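Local coordinates for superoxide dismutase [Fe] (Aquifex pyrophilus, PDB 1COJ), which disproportionates superoxide radicals to hydrogen peroxide and oxygen, using one iron ion in each subunit of a homotetramer, at residues Lys38-Leu46 against Tyr64-Tyr75. Numbering follows the deposited sequence.
Sequences KYNEIQEKL and YRELKVEETFNY
I42 packs as a knob among L67, E70, E71 and N74, joining the two helices of the antiparallel alpha-hairpin that forms the N-terminal domain of iron/manganese superoxide dismutases. The segment axes approach to 9.1 Å at 150°, and both helices contribute knobs: I42 and L46 from 38-46, E71 from 64-75. With CG2 anti to the backbone N (CG1 at chi1 -70°), I42 lays that methyl 3.6 Å from L67 O, while CD1 reaches the CB of E70 at 3.8 Å. One turn on, L46 slides past L67 in the opposite direction, CD1 lying 3.7 Å from L67 CB. At the other end Y39 runs alongside Y75, its CE1 3.5 Å from Y75 CD1, the ring planes inclined by 33°.

The polar margin is looser: K45 touches L67 CD2 through CB (3.9 Å), and its NZ leads away to E41 OE1 at 2.7 Å, as K38 NZ does to E41 OE2. On another flank E71 sits among Y39, I42, Q43 and L46; an alanine here would probably leave K68 without this carboxylate mate and open a gap between Y39 and L46. In that separate salt bridge K68 NZ meets the syn lone pair of E71 OE1 at 2.9 Å.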
ATOM      1  N   LYS A  38      -6.490  -3.967 -20.051  1.00 11.21           N
ATOM      2  CA  LYS A  38      -7.216  -3.844 -18.795  1.00 10.56           C
ATOM      3  C   LYS A  38      -7.763  -2.444 -18.550  1.00 10.66           C
ATOM      4  O   LYS A  38      -8.863  -2.289 -18.009  1.00 10.47           O
ATOM      5  CB  LYS A  38      -6.357  -4.322 -17.628  1.00 10.32           C
ATOM      6  CG  LYS A  38      -6.366  -5.828 -17.476  1.00 12.74           C
ATOM      7  CD  LYS A  38      -7.774  -6.325 -17.200  1.00 11.81           C
ATOM      8  CE  LYS A  38      -7.814  -7.829 -17.113  1.00 13.36           C
ATOM      9  NZ  LYS A  38      -9.150  -8.277 -16.658  1.00 13.36           N
ATOM     10  N   TYR A  39      -7.012  -1.428 -18.967  1.00 11.09           N
ATOM     11  CA  TYR A  39      -7.462  -0.052 -18.813  1.00 12.46           C
ATOM     12  C   TYR A  39      -8.757   0.105 -19.606  1.00 13.07           C
ATOM     13  O   TYR A  39      -9.729   0.691 -19.125  1.00 11.89           O
ATOM     14  CB  TYR A  39      -6.406   0.930 -19.334  1.00 12.24           C
ATOM     15  CG  TYR A  39      -6.875   2.368 -19.390  1.00 13.19           C
ATOM     16  CD1 TYR A  39      -6.801   3.195 -18.269  1.00 12.88           C
ATOM     17  CD2 TYR A  39      -7.412   2.898 -20.565  1.00 13.85           C
ATOM     18  CE1 TYR A  39      -7.252   4.510 -18.319  1.00 13.01           C
ATOM     19  CE2 TYR A  39      -7.864   4.207 -20.623  1.00 13.63           C
ATOM     20  CZ  TYR A  39      -7.785   5.009 -19.499  1.00 15.11           C
ATOM     21  OH  TYR A  39      -8.255   6.303 -19.557  1.00 19.42           O
ATOM     22  N   ASN A  40      -8.778  -0.470 -20.806  1.00 11.81           N
ATOM     23  CA  ASN A  40      -9.950  -0.401 -21.672  1.00 11.34           C
ATOM     24  C   ASN A  40     -11.171  -1.075 -21.056  1.00 10.31           C
ATOM     25  O   ASN A  40     -12.281  -0.548 -21.139  1.00 12.25           O
ATOM     26  CB  ASN A  40      -9.634  -0.985 -23.051  1.00 10.11           C
ATOM     27  CG  ASN A  40      -8.763  -0.059 -23.891  1.00 13.29           C
ATOM     28  OD1 ASN A  40      -8.525   1.093 -23.532  1.00 13.25           O
ATOM     29  ND2 ASN A  40      -8.269  -0.567 -25.005  1.00 13.21           N
ATOM     30  N   GLU A  41     -10.957  -2.216 -20.405  1.00  9.58           N
ATOM     31  CA  GLU A  41     -12.039  -2.949 -19.752  1.00 10.84           C
ATOM     32  C   GLU A  41     -12.625  -2.089 -18.637  1.00 11.69           C
ATOM     33  O   GLU A  41     -13.846  -1.984 -18.487  1.00  9.86           O
ATOM     34  CB  GLU A  41     -11.520  -4.259 -19.154  1.00 11.68           C
ATOM     35  CG  GLU A  41     -12.584  -5.034 -18.383  1.00 12.99           C
ATOM     36  CD  GLU A  41     -12.047  -6.288 -17.704  1.00 15.88           C
ATOM     37  OE1 GLU A  41     -12.691  -6.778 -16.755  1.00 15.68           O
ATOM     38  OE2 GLU A  41     -10.988  -6.794 -18.120  1.00 16.39           O
ATOM     39  N   ILE A  42     -11.740  -1.486 -17.852  1.00 10.73           N
ATOM     40  CA  ILE A  42     -12.142  -0.625 -16.748  1.00 11.41           C
ATOM     41  C   ILE A  42     -12.968   0.554 -17.268  1.00 11.70           C
ATOM     42  O   ILE A  42     -14.000   0.889 -16.685  1.00 10.91           O
ATOM     43  CB  ILE A  42     -10.899  -0.151 -15.958  1.00 10.50           C
ATOM     44  CG1 ILE A  42     -10.300  -1.338 -15.191  1.00  9.44           C
ATOM     45  CG2 ILE A  42     -11.252   0.999 -15.018  1.00  9.82           C
ATOM     46  CD1 ILE A  42      -8.949  -1.062 -14.560  1.00 13.34           C
ATOM     47  N   GLN A  43     -12.563   1.121 -18.405  1.00 12.03           N
ATOM     48  CA  GLN A  43     -13.289   2.248 -18.995  1.00 14.74           C
ATOM     49  C   GLN A  43     -14.712   1.856 -19.378  1.00 15.84           C
ATOM     50  O   GLN A  43     -15.654   2.617 -19.145  1.00 16.17           O
ATOM     51  CB  GLN A  43     -12.556   2.825 -20.215  1.00 13.62           C
ATOM     52  CG  GLN A  43     -11.243   3.527 -19.885  1.00 13.33           C
ATOM     53  CD  GLN A  43     -11.354   4.487 -18.711  1.00 16.36           C
ATOM     54  OE1 GLN A  43     -10.674   4.331 -17.699  1.00 20.56           O
ATOM     55  NE2 GLN A  43     -12.238   5.457 -18.821  1.00 14.29           N
ATOM     56  N   GLU A  44     -14.865   0.662 -19.941  1.00 16.49           N
ATOM     57  CA  GLU A  44     -16.178   0.170 -20.340  1.00 17.81           C
ATOM     58  C   GLU A  44     -17.083  -0.019 -19.126  1.00 16.02           C
ATOM     59  O   GLU A  44     -18.243   0.397 -19.136  1.00 16.01           O
ATOM     60  CB  GLU A  44     -16.051  -1.159 -21.079  1.00 22.42           C
ATOM     61  CG  GLU A  44     -15.289  -1.091 -22.384  1.00 33.96           C
ATOM     62  CD  GLU A  44     -15.188  -2.450 -23.045  1.00 42.65           C
ATOM     63  OE1 GLU A  44     -14.872  -3.430 -22.332  1.00 46.16           O
ATOM     64  OE2 GLU A  44     -15.433  -2.549 -24.267  1.00 47.49           O
ATOM     65  N   LYS A  45     -16.544  -0.641 -18.081  1.00 12.32           N
ATOM     66  CA  LYS A  45     -17.306  -0.894 -16.865  1.00 12.20           C
ATOM     67  C   LYS A  45     -17.629   0.379 -16.102  1.00 11.79           C
ATOM     68  O   LYS A  45     -18.699   0.499 -15.511  1.00 13.36           O
ATOM     69  CB  LYS A  45     -16.578  -1.908 -15.989  1.00 10.38           C
ATOM     70  CG  LYS A  45     -16.600  -3.286 -16.614  1.00 11.45           C
ATOM     71  CD  LYS A  45     -15.838  -4.319 -15.818  1.00 11.52           C
ATOM     72  CE  LYS A  45     -16.023  -5.693 -16.455  1.00 13.10           C
ATOM     73  NZ  LYS A  45     -15.259  -6.764 -15.777  1.00 12.87           N
ATOM     74  N   LEU A  46     -16.721   1.343 -16.165  1.00 12.36           N
ATOM     75  CA  LEU A  46     -16.903   2.624 -15.503  1.00 14.27           C
ATOM     76  C   LEU A  46     -18.018   3.409 -16.220  1.00 15.79           C
ATOM     77  O   LEU A  46     -18.733   4.189 -15.599  1.00 16.52           O
ATOM     78  CB  LEU A  46     -15.580   3.388 -15.542  1.00 15.05           C
ATOM     79  CG  LEU A  46     -15.028   4.068 -14.287  1.00 17.68           C
ATOM     80  CD1 LEU A  46     -15.508   3.417 -13.006  1.00 11.27           C
ATOM     81  CD2 LEU A  46     -13.509   4.051 -14.372  1.00 15.08           C
ATOM     82  N   TYR A  64     -17.613   0.857  -7.915  1.00 10.29           N
ATOM     83  CA  TYR A  64     -17.032   2.119  -8.357  1.00 10.33           C
ATOM     84  C   TYR A  64     -15.615   2.315  -7.813  1.00  9.45           C
ATOM     85  O   TYR A  64     -14.695   2.669  -8.558  1.00  8.17           O
ATOM     86  CB  TYR A  64     -17.916   3.291  -7.929  1.00  9.79           C
ATOM     87  CG  TYR A  64     -17.334   4.639  -8.280  1.00  8.89           C
ATOM     88  CD1 TYR A  64     -17.316   5.090  -9.598  1.00  9.43           C
ATOM     89  CD2 TYR A  64     -16.782   5.456  -7.297  1.00 10.65           C
ATOM     90  CE1 TYR A  64     -16.757   6.320  -9.927  1.00 10.65           C
ATOM     91  CE2 TYR A  64     -16.221   6.689  -7.618  1.00  9.79           C
ATOM     92  CZ  TYR A  64     -16.207   7.113  -8.930  1.00 10.07           C
ATOM     93  OH  TYR A  64     -15.604   8.309  -9.245  1.00 13.49           O
ATOM     94  N   ARG A  65     -15.452   2.092  -6.511  1.00  8.25           N
ATOM     95  CA  ARG A  65     -14.157   2.250  -5.867  1.00  8.04           C
ATOM     96  C   ARG A  65     -13.073   1.369  -6.479  1.00  8.92           C
ATOM     97  O   ARG A  65     -12.019   1.865  -6.882  1.00  8.46           O
ATOM     98  CB  ARG A  65     -14.245   1.943  -4.369  1.00  7.21           C
ATOM     99  CG  ARG A  65     -12.881   1.939  -3.696  1.00  6.77           C
ATOM    100  CD  ARG A  65     -12.915   1.423  -2.265  1.00  7.40           C
ATOM    101  NE  ARG A  65     -11.605   0.908  -1.881  1.00  8.78           N
ATOM    102  CZ  ARG A  65     -10.562   1.663  -1.548  1.00  7.26           C
ATOM    103  NH1 ARG A  65     -10.664   2.986  -1.523  1.00  5.06           N
ATOM    104  NH2 ARG A  65      -9.387   1.092  -1.338  1.00  6.31           N
ATOM    105  N   GLU A  66     -13.340   0.068  -6.555  1.00  8.07           N
ATOM    106  CA  GLU A  66     -12.362  -0.890  -7.072  1.00  8.39           C
ATOM    107  C   GLU A  66     -11.918  -0.558  -8.492  1.00  8.49           C
ATOM    108  O   GLU A  66     -10.730  -0.670  -8.818  1.00  7.13           O
ATOM    109  CB  GLU A  66     -12.898  -2.322  -6.997  1.00  6.89           C
ATOM    110  CG  GLU A  66     -13.627  -2.676  -5.700  1.00  6.50           C
ATOM    111  CD  GLU A  66     -12.903  -2.236  -4.434  1.00 10.53           C
ATOM    112  OE1 GLU A  66     -13.584  -1.717  -3.523  1.00  8.10           O
ATOM    113  OE2 GLU A  66     -11.671  -2.410  -4.331  1.00  8.81           O
ATOM    114  N   LEU A  67     -12.865  -0.126  -9.322  1.00  7.55           N
ATOM    115  CA  LEU A  67     -12.571   0.251 -10.702  1.00  8.83           C
ATOM    116  C   LEU A  67     -11.651   1.476 -10.741  1.00  8.86           C
ATOM    117  O   LEU A  67     -10.706   1.526 -11.534  1.00  6.72           O
ATOM    118  CB  LEU A  67     -13.869   0.542 -11.464  1.00  8.29           C
ATOM    119  CG  LEU A  67     -14.678  -0.682 -11.910  1.00 10.49           C
ATOM    120  CD1 LEU A  67     -16.116  -0.304 -12.244  1.00  8.45           C
ATOM    121  CD2 LEU A  67     -13.996  -1.318 -13.112  1.00  9.87           C
ATOM    122  N   LYS A  68     -11.915   2.452  -9.876  1.00  5.91           N
ATOM    123  CA  LYS A  68     -11.096   3.655  -9.830  1.00  7.44           C
ATOM    124  C   LYS A  68      -9.692   3.357  -9.302  1.00  7.75           C
ATOM    125  O   LYS A  68      -8.716   3.980  -9.735  1.00  9.51           O
ATOM    126  CB  LYS A  68     -11.770   4.733  -8.982  1.00  6.66           C
ATOM    127  CG  LYS A  68     -13.071   5.270  -9.567  1.00  8.18           C
ATOM    128  CD  LYS A  68     -12.849   5.982 -10.898  1.00  8.07           C
ATOM    129  CE  LYS A  68     -11.988   7.232 -10.735  1.00  9.60           C
ATOM    130  NZ  LYS A  68     -11.838   7.982 -12.008  1.00  9.84           N
ATOM    131  N   VAL A  69      -9.597   2.418  -8.364  1.00  7.35           N
ATOM    132  CA  VAL A  69      -8.310   2.033  -7.796  1.00  6.36           C
ATOM    133  C   VAL A  69      -7.435   1.431  -8.893  1.00  7.37           C
ATOM    134  O   VAL A  69      -6.332   1.912  -9.151  1.00  7.65           O
ATOM    135  CB  VAL A  69      -8.464   1.001  -6.648  1.00  8.80           C
ATOM    136  CG1 VAL A  69      -7.103   0.453  -6.245  1.00  8.07           C
ATOM    137  CG2 VAL A  69      -9.132   1.639  -5.438  1.00  9.51           C
ATOM    138  N   GLU A  70      -7.954   0.426  -9.588  1.00  6.34           N
ATOM    139  CA  GLU A  70      -7.177  -0.218 -10.638  1.00  9.05           C
ATOM    140  C   GLU A  70      -7.010   0.639 -11.887  1.00  8.86           C
ATOM    141  O   GLU A  70      -6.115   0.395 -12.700  1.00 10.21           O
ATOM    142  CB  GLU A  70      -7.742  -1.603 -10.975  1.00  8.16           C
ATOM    143  CG  GLU A  70      -7.950  -2.517  -9.757  1.00 10.16           C
ATOM    144  CD  GLU A  70      -6.673  -2.827  -8.970  1.00  8.67           C
ATOM    145  OE1 GLU A  70      -6.769  -3.576  -7.980  1.00 11.09           O
ATOM    146  OE2 GLU A  70      -5.578  -2.338  -9.323  1.00 10.23           O
ATOM    147  N   GLU A  71      -7.842   1.663 -12.033  1.00  7.95           N
ATOM    148  CA  GLU A  71      -7.712   2.547 -13.177  1.00  6.42           C
ATOM    149  C   GLU A  71      -6.355   3.236 -13.098  1.00  7.80           C
ATOM    150  O   GLU A  71      -5.674   3.384 -14.115  1.00  8.33           O
ATOM    151  CB  GLU A  71      -8.817   3.601 -13.195  1.00  8.53           C
ATOM    152  CG  GLU A  71      -8.759   4.518 -14.420  1.00 10.42           C
ATOM    153  CD  GLU A  71      -9.818   5.604 -14.389  1.00 15.30           C
ATOM    154  OE1 GLU A  71     -10.062   6.153 -13.296  1.00 15.94           O
ATOM    155  OE2 GLU A  71     -10.405   5.909 -15.449  1.00 16.85           O
ATOM    156  N   THR A  72      -5.950   3.641 -11.893  1.00  6.72           N
ATOM    157  CA  THR A  72      -4.666   4.311 -11.712  1.00  7.72           C
ATOM    158  C   THR A  72      -3.511   3.339 -11.947  1.00  7.46           C
ATOM    159  O   THR A  72      -2.489   3.709 -12.525  1.00  9.90           O
ATOM    160  CB  THR A  72      -4.513   4.961 -10.303  1.00  7.49           C
ATOM    161  OG1 THR A  72      -4.540   3.955  -9.288  1.00  7.20           O
ATOM    162  CG2 THR A  72      -5.624   5.964 -10.048  1.00  8.65           C
ATOM    163  N   PHE A  73      -3.689   2.088 -11.528  1.00  7.29           N
ATOM    164  CA  PHE A  73      -2.662   1.065 -11.699  1.00  7.36           C
ATOM    165  C   PHE A  73      -2.386   0.814 -13.177  1.00  8.54           C
ATOM    166  O   PHE A  73      -1.236   0.868 -13.627  1.00  6.24           O
ATOM    167  CB  PHE A  73      -3.084  -0.249 -11.030  1.00  6.72           C
ATOM    168  CG  PHE A  73      -2.041  -1.333 -11.107  1.00  7.48           C
ATOM    169  CD1 PHE A  73      -0.937  -1.313 -10.260  1.00  5.95           C
ATOM    170  CD2 PHE A  73      -2.149  -2.354 -12.053  1.00  8.58           C
ATOM    171  CE1 PHE A  73       0.049  -2.295 -10.349  1.00  9.76           C
ATOM    172  CE2 PHE A  73      -1.172  -3.340 -12.152  1.00  8.89           C
ATOM    173  CZ  PHE A  73      -0.067  -3.310 -11.301  1.00  9.20           C
ATOM    174  N   ASN A  74      -3.451   0.577 -13.932  1.00  6.69           N
ATOM    175  CA  ASN A  74      -3.324   0.294 -15.350  1.00  8.96           C
ATOM    176  C   ASN A  74      -2.960   1.490 -16.219  1.00  9.15           C
ATOM    177  O   ASN A  74      -2.109   1.374 -17.108  1.00  8.65           O
ATOM    178  CB  ASN A  74      -4.575  -0.429 -15.862  1.00  8.73           C
ATOM    179  CG  ASN A  74      -4.710  -1.834 -15.276  1.00 10.10           C
ATOM    180  OD1 ASN A  74      -5.494  -2.069 -14.360  1.00 12.97           O
ATOM    181  ND2 ASN A  74      -3.924  -2.757 -15.790  1.00  5.49           N
ATOM    182  N   TYR A  75      -3.540   2.652 -15.932  1.00  8.46           N
ATOM    183  CA  TYR A  75      -3.228   3.834 -16.724  1.00  8.42           C
ATOM    184  C   TYR A  75      -1.769   4.220 -16.542  1.00  8.43           C
ATOM    185  O   TYR A  75      -1.091   4.567 -17.511  1.00  7.32           O
ATOM    186  CB  TYR A  75      -4.144   5.005 -16.368  1.00  8.47           C
ATOM    187  CG  TYR A  75      -3.986   6.190 -17.296  1.00  7.44           C
ATOM    188  CD1 TYR A  75      -4.176   6.060 -18.673  1.00  8.62           C
ATOM    189  CD2 TYR A  75      -3.629   7.439 -16.798  1.00  8.31           C
ATOM    190  CE1 TYR A  75      -4.010   7.148 -19.534  1.00  8.78           C
ATOM    191  CE2 TYR A  75      -3.459   8.535 -17.646  1.00  8.44           C
ATOM    192  CZ  TYR A  75      -3.651   8.383 -19.011  1.00  9.25           C
ATOM    193  OH  TYR A  75      -3.472   9.460 -19.850  1.00  9.57           O
TER